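Local coordinates for computational Design of Enzyme (Synthetic construct, PDB 3TP4), which is a computationally designed protein on a glycosyl hydrolase-like barrel scaffold, probably made to carry an activated serine in a catalytic triad, at residues Asp237-Ser250 with Lys274-Ser286. Sequence-based numbering, arbitrary orientation.
Sequences DAFVDVLGLDTYDS and KGKVSAFTRFGVS
The Tyr248 ring lies with one face on Gly284, whose CA sits 3.9 Å from the ring centroid and 7° off its normal, a CH-pi contact. Water 3 lies in the ring plane at its edge, 2.6 Å from Tyr248 OH. The Phe280 ring turns its edge to Leu245 O, which is 3.4 Å from Phe280 CD1. One face of this ring carries Phe283 CB. Waters 2 and 3 lie at the in-plane edge of the Arg282 guanidinium. Water 3 joins Arg282 NE to the tyrosine hydroxyl. Water 4 also bonds Tyr248 OH, and only weakly Arg282 NH2. Replacing Tyr248 with an alanine is likely to uncover Gly284 CA and leave waters 3 and 4 without their hydroxyl partner.

The segments carry neighbouring parallel strands of a TIM barrel, 242-249 beside 277-278 and 282-285, joined through helix 254-274 in a beta-alpha-beta crossover. Leu243 N bonds Val277 O, and Thr247 N bonds Arg282 O. The pairing shifts by one residue between Leu243 and Asp246. There Thr281 OG1 accepts from Leu245 N at 2.9 Å and donates to Asp246 OD1 at 2.8 Å. Its chi1 of 42° sets OG1 between the backbone N and the carbonyl carbon, facing both partners. Asp246 OD2 forms a salt bridge with Arg171.

Lys276 NZ bonds Asp237 O and Val240 O, each at 2.9 Å. Its chain is extended until a bend at chi4 (-54°) brings NZ within reach of both carbonyl oxygens. Lys274 NZ forms a salt bridge with Asp237 OD1 on the syn lone pair, and Tyr234 OH also bonds this oxygen.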
ATOM      1  N   ASP A 237       1.110   4.909  12.762  1.00 28.88           N
ATOM      2  CA  ASP A 237       1.243   6.249  12.193  1.00 29.52           C
ATOM      3  C   ASP A 237       2.619   6.538  11.597  1.00 30.48           C
ATOM      4  O   ASP A 237       2.732   7.286  10.625  1.00 26.19           O
ATOM      5  CB  ASP A 237       0.936   7.318  13.241  1.00 29.91           C
ATOM      6  CG  ASP A 237      -0.474   7.217  13.791  1.00 35.14           C
ATOM      7  OD1 ASP A 237      -1.314   6.505  13.203  1.00 33.25           O
ATOM      8  OD2 ASP A 237      -0.742   7.871  14.816  1.00 33.19           O
ATOM      9  N   ALA A 238       3.669   5.962  12.173  1.00 28.83           N
ATOM     10  CA  ALA A 238       5.019   6.220  11.673  1.00 27.30           C
ATOM     11  C   ALA A 238       5.304   5.471  10.379  1.00 26.35           C
ATOM     12  O   ALA A 238       6.386   5.600   9.810  1.00 28.86           O
ATOM     13  CB  ALA A 238       6.061   5.841  12.730  1.00 28.60           C
ATOM     14  N   PHE A 239       4.339   4.683   9.916  1.00 23.93           N
ATOM     15  CA  PHE A 239       4.596   3.754   8.811  1.00 28.21           C
ATOM     16  C   PHE A 239       3.679   3.888   7.597  1.00 27.01           C
ATOM     17  O   PHE A 239       3.986   3.350   6.535  1.00 25.04           O
ATOM     18  CB  PHE A 239       4.559   2.312   9.331  1.00 27.15           C
ATOM     19  CG  PHE A 239       5.619   2.028  10.349  1.00 25.30           C
ATOM     20  CD1 PHE A 239       6.907   1.730   9.948  1.00 28.26           C
ATOM     21  CD2 PHE A 239       5.337   2.098  11.704  1.00 22.27           C
ATOM     22  CE1 PHE A 239       7.911   1.491  10.880  1.00 26.58           C
ATOM     23  CE2 PHE A 239       6.329   1.854  12.649  1.00 28.17           C
ATOM     24  CZ  PHE A 239       7.622   1.543  12.228  1.00 25.83           C
ATOM     25  N   VAL A 240       2.566   4.596   7.756  1.00 24.11           N
ATOM     26  CA  VAL A 240       1.559   4.711   6.700  1.00 24.37           C
ATOM     27  C   VAL A 240       1.288   6.178   6.336  1.00 28.01           C
ATOM     28  O   VAL A 240       1.053   6.997   7.227  1.00 28.50           O
ATOM     29  CB  VAL A 240       0.223   4.084   7.156  1.00 24.89           C
ATOM     30  CG1 VAL A 240      -0.856   4.271   6.084  1.00 25.26           C
ATOM     31  CG2 VAL A 240       0.410   2.594   7.487  1.00 27.11           C
ATOM     32  N   ASP A 241       1.329   6.503   5.041  1.00 23.76           N
ATOM     33  CA  ASP A 241       0.949   7.840   4.560  1.00 23.31           C
ATOM     34  C   ASP A 241      -0.506   7.897   4.069  1.00 25.35           C
ATOM     35  O   ASP A 241      -1.194   8.908   4.245  1.00 24.79           O
ATOM     36  CB  ASP A 241       1.841   8.278   3.393  1.00 19.78           C
ATOM     37  CG  ASP A 241       3.296   8.493   3.794  1.00 25.66           C
ATOM     38  OD1 ASP A 241       3.559   9.269   4.747  1.00 30.18           O
ATOM     39  OD2 ASP A 241       4.173   7.883   3.134  1.00 24.44           O
ATOM     40  N   VAL A 242      -0.955   6.815   3.436  1.00 20.26           N
ATOM     41  CA  VAL A 242      -2.270   6.764   2.769  1.00 21.64           C
ATOM     42  C   VAL A 242      -3.084   5.575   3.278  1.00 26.54           C
ATOM     43  O   VAL A 242      -2.629   4.431   3.207  1.00 22.83           O
ATOM     44  CB  VAL A 242      -2.128   6.603   1.227  1.00 24.45           C
ATOM     45  CG1 VAL A 242      -3.500   6.397   0.557  1.00 25.72           C
ATOM     46  CG2 VAL A 242      -1.405   7.806   0.604  1.00 24.24           C
ATOM     47  N   LEU A 243      -4.291   5.851   3.769  1.00 20.35           N
ATOM     48  CA  LEU A 243      -5.172   4.825   4.303  1.00 23.65           C
ATOM     49  C   LEU A 243      -6.189   4.450   3.245  1.00 22.62           C
ATOM     50  O   LEU A 243      -6.859   5.331   2.685  1.00 22.08           O
ATOM     51  CB  LEU A 243      -5.909   5.349   5.535  1.00 23.11           C
ATOM     52  CG  LEU A 243      -5.027   5.913   6.648  1.00 35.15           C
ATOM     53  CD1 LEU A 243      -5.875   6.649   7.666  1.00 40.85           C
ATOM     54  CD2 LEU A 243      -4.265   4.800   7.309  1.00 38.84           C
ATOM     55  N   GLY A 244      -6.326   3.154   2.988  1.00 23.93           N
ATOM     56  CA  GLY A 244      -7.133   2.690   1.870  1.00 18.54           C
ATOM     57  C   GLY A 244      -8.380   1.888   2.211  1.00 22.49           C
ATOM     58  O   GLY A 244      -8.737   1.718   3.374  1.00 23.16           O
ATOM     59  N   LEU A 245      -9.036   1.397   1.163  1.00 25.64           N
ATOM     60  CA  LEU A 245     -10.273   0.636   1.271  1.00 23.87           C
ATOM     61  C   LEU A 245     -10.493  -0.028  -0.072  1.00 27.93           C
ATOM     62  O   LEU A 245     -10.413   0.633  -1.113  1.00 25.93           O
ATOM     63  CB  LEU A 245     -11.464   1.561   1.540  1.00 20.28           C
ATOM     64  CG  LEU A 245     -12.794   0.848   1.795  1.00 24.24           C
ATOM     65  CD1 LEU A 245     -12.839   0.334   3.247  1.00 23.76           C
ATOM     66  CD2 LEU A 245     -13.981   1.793   1.530  1.00 22.68           C
ATOM     67  N   ASP A 246     -10.781  -1.325  -0.051  1.00 26.73           N
ATOM     68  CA  ASP A 246     -10.965  -2.101  -1.275  1.00 24.19           C
ATOM     69  C   ASP A 246     -12.341  -2.753  -1.268  1.00 30.13           C
ATOM     70  O   ASP A 246     -12.628  -3.593  -0.414  1.00 28.93           O
ATOM     71  CB  ASP A 246      -9.885  -3.182  -1.381  1.00 25.71           C
ATOM     72  CG  ASP A 246      -8.481  -2.619  -1.240  1.00 33.15           C
ATOM     73  OD1 ASP A 246      -8.167  -1.600  -1.887  1.00 24.29           O
ATOM     74  OD2 ASP A 246      -7.693  -3.185  -0.463  1.00 45.05           O
ATOM     75  N   THR A 247     -13.186  -2.369  -2.219  1.00 26.70           N
ATOM     76  CA  THR A 247     -14.550  -2.867  -2.256  1.00 29.74           C
ATOM     77  C   THR A 247     -15.043  -3.046  -3.682  1.00 28.67           C
ATOM     78  O   THR A 247     -15.147  -2.074  -4.441  1.00 25.79           O
ATOM     79  CB  THR A 247     -15.514  -1.904  -1.539  1.00 31.14           C
ATOM     80  OG1 THR A 247     -15.115  -1.768  -0.175  1.00 33.53           O
ATOM     81  CG2 THR A 247     -16.932  -2.443  -1.587  1.00 29.83           C
ATOM     82  N   TYR A 248     -15.332  -4.293  -4.045  1.00 27.25           N
ATOM     83  CA  TYR A 248     -15.964  -4.595  -5.320  1.00 29.80           C
ATOM     84  C   TYR A 248     -17.393  -5.043  -5.041  1.00 32.13           C
ATOM     85  O   TYR A 248     -17.662  -5.647  -4.010  1.00 28.68           O
ATOM     86  CB  TYR A 248     -15.196  -5.682  -6.071  1.00 30.79           C
ATOM     87  CG  TYR A 248     -13.990  -5.178  -6.834  1.00 36.51           C
ATOM     88  CD1 TYR A 248     -13.258  -4.086  -6.388  1.00 31.66           C
ATOM     89  CD2 TYR A 248     -13.594  -5.785  -8.015  1.00 42.97           C
ATOM     90  CE1 TYR A 248     -12.152  -3.617  -7.104  1.00 29.66           C
ATOM     91  CE2 TYR A 248     -12.492  -5.328  -8.727  1.00 47.79           C
ATOM     92  CZ  TYR A 248     -11.776  -4.243  -8.266  1.00 38.97           C
ATOM     93  OH  TYR A 248     -10.688  -3.785  -8.986  1.00 35.32           O
ATOM     94  N   ASP A 249     -18.312  -4.718  -5.944  1.00 28.60           N
ATOM     95  CA  ASP A 249     -19.713  -5.110  -5.792  1.00 27.61           C
ATOM     96  C   ASP A 249     -20.332  -5.283  -7.167  1.00 34.67           C
ATOM     97  O   ASP A 249     -19.941  -4.597  -8.119  1.00 29.07           O
ATOM     98  CB  ASP A 249     -20.493  -4.062  -4.981  1.00 29.28           C
ATOM     99  CG  ASP A 249     -22.009  -4.104  -5.250  1.00 39.07           C
ATOM    100  OD1 ASP A 249     -22.743  -4.838  -4.546  1.00 35.88           O
ATOM    101  OD2 ASP A 249     -22.471  -3.381  -6.160  1.00 31.91           O
ATOM    102  N   SER A 250     -21.273  -6.215  -7.283  1.00 32.32           N
ATOM    103  CA  SER A 250     -22.003  -6.394  -8.536  1.00 35.71           C
ATOM    104  C   SER A 250     -23.521  -6.247  -8.372  1.00 38.93           C
ATOM    105  O   SER A 250     -24.265  -6.452  -9.332  1.00 41.00           O
ATOM    106  CB  SER A 250     -21.659  -7.741  -9.192  1.00 33.08           C
ATOM    107  OG  SER A 250     -22.130  -8.813  -8.399  1.00 40.36           O
ATOM    108  N   LYS A 274      -5.517  11.757  11.952  1.00 23.47           N
ATOM    109  CA  LYS A 274      -4.079  11.483  11.984  1.00 27.90           C
ATOM    110  C   LYS A 274      -3.279  12.476  11.151  1.00 33.03           C
ATOM    111  O   LYS A 274      -2.054  12.439  11.152  1.00 30.56           O
ATOM    112  CB  LYS A 274      -3.786  10.045  11.533  1.00 27.27           C
ATOM    113  CG  LYS A 274      -4.363   8.971  12.489  1.00 24.80           C
ATOM    114  CD  LYS A 274      -4.185   7.565  11.928  1.00 28.49           C
ATOM    115  CE  LYS A 274      -4.686   6.497  12.908  1.00 26.43           C
ATOM    116  NZ  LYS A 274      -3.928   6.527  14.189  1.00 28.85           N
ATOM    117  N   GLY A 275      -3.974  13.363  10.445  1.00 31.29           N
ATOM    118  CA  GLY A 275      -3.319  14.286   9.534  1.00 29.68           C
ATOM    119  C   GLY A 275      -2.764  13.546   8.328  1.00 30.61           C
ATOM    120  O   GLY A 275      -1.733  13.919   7.778  1.00 34.25           O
ATOM    121  N   LYS A 276      -3.446  12.474   7.934  1.00 28.35           N
ATOM    122  CA  LYS A 276      -3.008  11.653   6.813  1.00 25.30           C
ATOM    123  C   LYS A 276      -3.967  11.777   5.634  1.00 27.52           C
ATOM    124  O   LYS A 276      -4.937  12.535   5.683  1.00 31.46           O
ATOM    125  CB  LYS A 276      -2.889  10.183   7.247  1.00 23.19           C
ATOM    126  CG  LYS A 276      -1.779   9.947   8.303  1.00 24.31           C
ATOM    127  CD  LYS A 276      -1.639   8.466   8.651  1.00 25.11           C
ATOM    128  CE  LYS A 276      -0.577   8.253   9.752  1.00 27.01           C
ATOM    129  NZ  LYS A 276       0.718   8.867   9.356  1.00 27.72           N
ATOM    130  N   VAL A 277      -3.682  11.028   4.576  1.00 27.00           N
ATOM    131  CA  VAL A 277      -4.532  10.980   3.392  1.00 24.70           C
ATOM    132  C   VAL A 277      -5.318   9.676   3.374  1.00 25.80           C
ATOM    133  O   VAL A 277      -4.777   8.625   3.703  1.00 25.28           O
ATOM    134  CB  VAL A 277      -3.672  11.039   2.110  1.00 23.60           C
ATOM    135  CG1 VAL A 277      -4.500  10.635   0.870  1.00 22.74           C
ATOM    136  CG2 VAL A 277      -3.051  12.423   1.945  1.00 29.45           C
ATOM    137  N   SER A 278      -6.596   9.740   3.013  1.00 25.68           N
ATOM    138  CA  SER A 278      -7.355   8.520   2.771  1.00 18.12           C
ATOM    139  C   SER A 278      -7.715   8.442   1.296  1.00 21.28           C
ATOM    140  O   SER A 278      -7.858   9.474   0.627  1.00 25.05           O
ATOM    141  CB  SER A 278      -8.626   8.487   3.617  1.00 19.31           C
ATOM    142  OG  SER A 278      -9.456   9.605   3.317  1.00 22.84           O
ATOM    143  N   ALA A 279      -7.871   7.222   0.786  1.00 21.85           N
ATOM    144  CA  ALA A 279      -8.219   7.029  -0.621  1.00 24.15           C
ATOM    145  C   ALA A 279      -9.041   5.759  -0.769  1.00 24.40           C
ATOM    146  O   ALA A 279      -8.885   4.824   0.014  1.00 25.59           O
ATOM    147  CB  ALA A 279      -6.963   6.942  -1.475  1.00 21.95           C
ATOM    148  N   PHE A 280      -9.931   5.739  -1.754  1.00 18.92           N
ATOM    149  CA  PHE A 280     -10.720   4.546  -2.080  1.00 22.40           C
ATOM    150  C   PHE A 280      -9.839   3.658  -2.982  1.00 21.59           C
ATOM    151  O   PHE A 280     -10.046   3.571  -4.194  1.00 25.96           O
ATOM    152  CB  PHE A 280     -12.009   4.988  -2.798  1.00 22.49           C
ATOM    153  CG  PHE A 280     -13.048   3.893  -2.986  1.00 25.81           C
ATOM    154  CD1 PHE A 280     -12.808   2.580  -2.586  1.00 22.47           C
ATOM    155  CD2 PHE A 280     -14.267   4.194  -3.598  1.00 20.55           C
ATOM    156  CE1 PHE A 280     -13.781   1.573  -2.791  1.00 24.77           C
ATOM    157  CE2 PHE A 280     -15.239   3.208  -3.809  1.00 24.96           C
ATOM    158  CZ  PHE A 280     -15.004   1.901  -3.406  1.00 22.38           C
ATOM    159  N   THR A 281      -8.842   3.012  -2.382  1.00 23.17           N
ATOM    160  CA  THR A 281      -7.748   2.414  -3.151  1.00 21.70           C
ATOM    161  C   THR A 281      -8.193   1.461  -4.246  1.00 24.67           C
ATOM    162  O   THR A 281      -7.604   1.437  -5.323  1.00 25.42           O
ATOM    163  CB  THR A 281      -6.682   1.736  -2.241  1.00 23.40           C
ATOM    164  OG1 THR A 281      -7.325   0.994  -1.191  1.00 21.83           O
ATOM    165  CG2 THR A 281      -5.765   2.798  -1.642  1.00 22.81           C
ATOM    166  N   ARG A 282      -9.223   0.672  -3.984  1.00 21.61           N
ATOM    167  CA  ARG A 282      -9.719  -0.230  -5.008  1.00 23.50           C
ATOM    168  C   ARG A 282     -11.232  -0.265  -5.056  1.00 23.11           C
ATOM    169  O   ARG A 282     -11.899  -0.445  -4.029  1.00 22.58           O
ATOM    170  CB  ARG A 282      -9.171  -1.642  -4.786  1.00 21.82           C
ATOM    171  CG  ARG A 282      -7.679  -1.754  -4.969  1.00 24.90           C
ATOM    172  CD  ARG A 282      -7.242  -3.210  -4.831  1.00 32.15           C
ATOM    173  NE  ARG A 282      -7.460  -3.967  -6.066  1.00 38.42           N
ATOM    174  CZ  ARG A 282      -7.080  -5.233  -6.231  1.00 45.19           C
ATOM    175  NH1 ARG A 282      -6.476  -5.882  -5.238  1.00 45.79           N
ATOM    176  NH2 ARG A 282      -7.295  -5.851  -7.382  1.00 40.47           N
ATOM    177  N   PHE A 283     -11.768  -0.088  -6.258  1.00 20.74           N
ATOM    178  CA  PHE A 283     -13.202  -0.171  -6.475  1.00 23.63           C
ATOM    179  C   PHE A 283     -13.471  -0.817  -7.824  1.00 23.70           C
ATOM    180  O   PHE A 283     -12.636  -0.750  -8.728  1.00 28.61           O
ATOM    181  CB  PHE A 283     -13.849   1.219  -6.407  1.00 23.16           C
ATOM    182  CG  PHE A 283     -13.894   1.951  -7.733  1.00 20.64           C
ATOM    183  CD1 PHE A 283     -12.760   2.568  -8.247  1.00 19.82           C
ATOM    184  CD2 PHE A 283     -15.075   2.033  -8.453  1.00 26.26           C
ATOM    185  CE1 PHE A 283     -12.809   3.266  -9.449  1.00 20.99           C
ATOM    186  CE2 PHE A 283     -15.131   2.715  -9.667  1.00 27.54           C
ATOM    187  CZ  PHE A 283     -13.995   3.334 -10.167  1.00 22.02           C
ATOM    188  N   GLY A 284     -14.645  -1.421  -7.975  1.00 26.15           N
ATOM    189  CA  GLY A 284     -15.018  -1.985  -9.265  1.00 25.19           C
ATOM    190  C   GLY A 284     -16.225  -2.906  -9.183  1.00 28.26           C
ATOM    191  O   GLY A 284     -16.691  -3.228  -8.091  1.00 27.77           O
ATOM    192  N   VAL A 285     -16.744  -3.307 -10.339  1.00 28.08           N
ATOM    193  CA  VAL A 285     -17.806  -4.308 -10.391  1.00 31.18           C
ATOM    194  C   VAL A 285     -17.202  -5.693 -10.131  1.00 27.07           C
ATOM    195  O   VAL A 285     -16.238  -6.079 -10.785  1.00 26.09           O
ATOM    196  CB  VAL A 285     -18.498  -4.318 -11.765  1.00 36.13           C
ATOM    197  CG1 VAL A 285     -19.489  -5.475 -11.858  1.00 31.33           C
ATOM    198  CG2 VAL A 285     -19.204  -2.975 -12.027  1.00 34.54           C
ATOM    199  N   SER A 286     -17.751  -6.432  -9.171  1.00 25.12           N
ATOM    200  CA  SER A 286     -17.232  -7.776  -8.881  1.00 31.38           C
ATOM    201  C   SER A 286     -17.267  -8.620 -10.141  1.00 34.11           C
ATOM    202  O   SER A 286     -18.313  -8.757 -10.769  1.00 37.42           O
ATOM    203  CB  SER A 286     -18.063  -8.475  -7.801  1.00 29.25           C
ATOM    204  OG  SER A 286     -18.080  -7.753  -6.595  1.00 37.35           O
TER
HETATM  205  O   HOH W   1       2.287  10.208   6.841  1.00 28.90           O
HETATM  206  O   HOH W   2      -6.281  -5.289  -2.572  1.00 32.62           O
HETATM  207  O   HOH W   3      -8.934  -2.028  -8.280  1.00 23.95           O
HETATM  208  O   HOH W   4      -9.161  -6.173  -9.806  1.00 49.64           O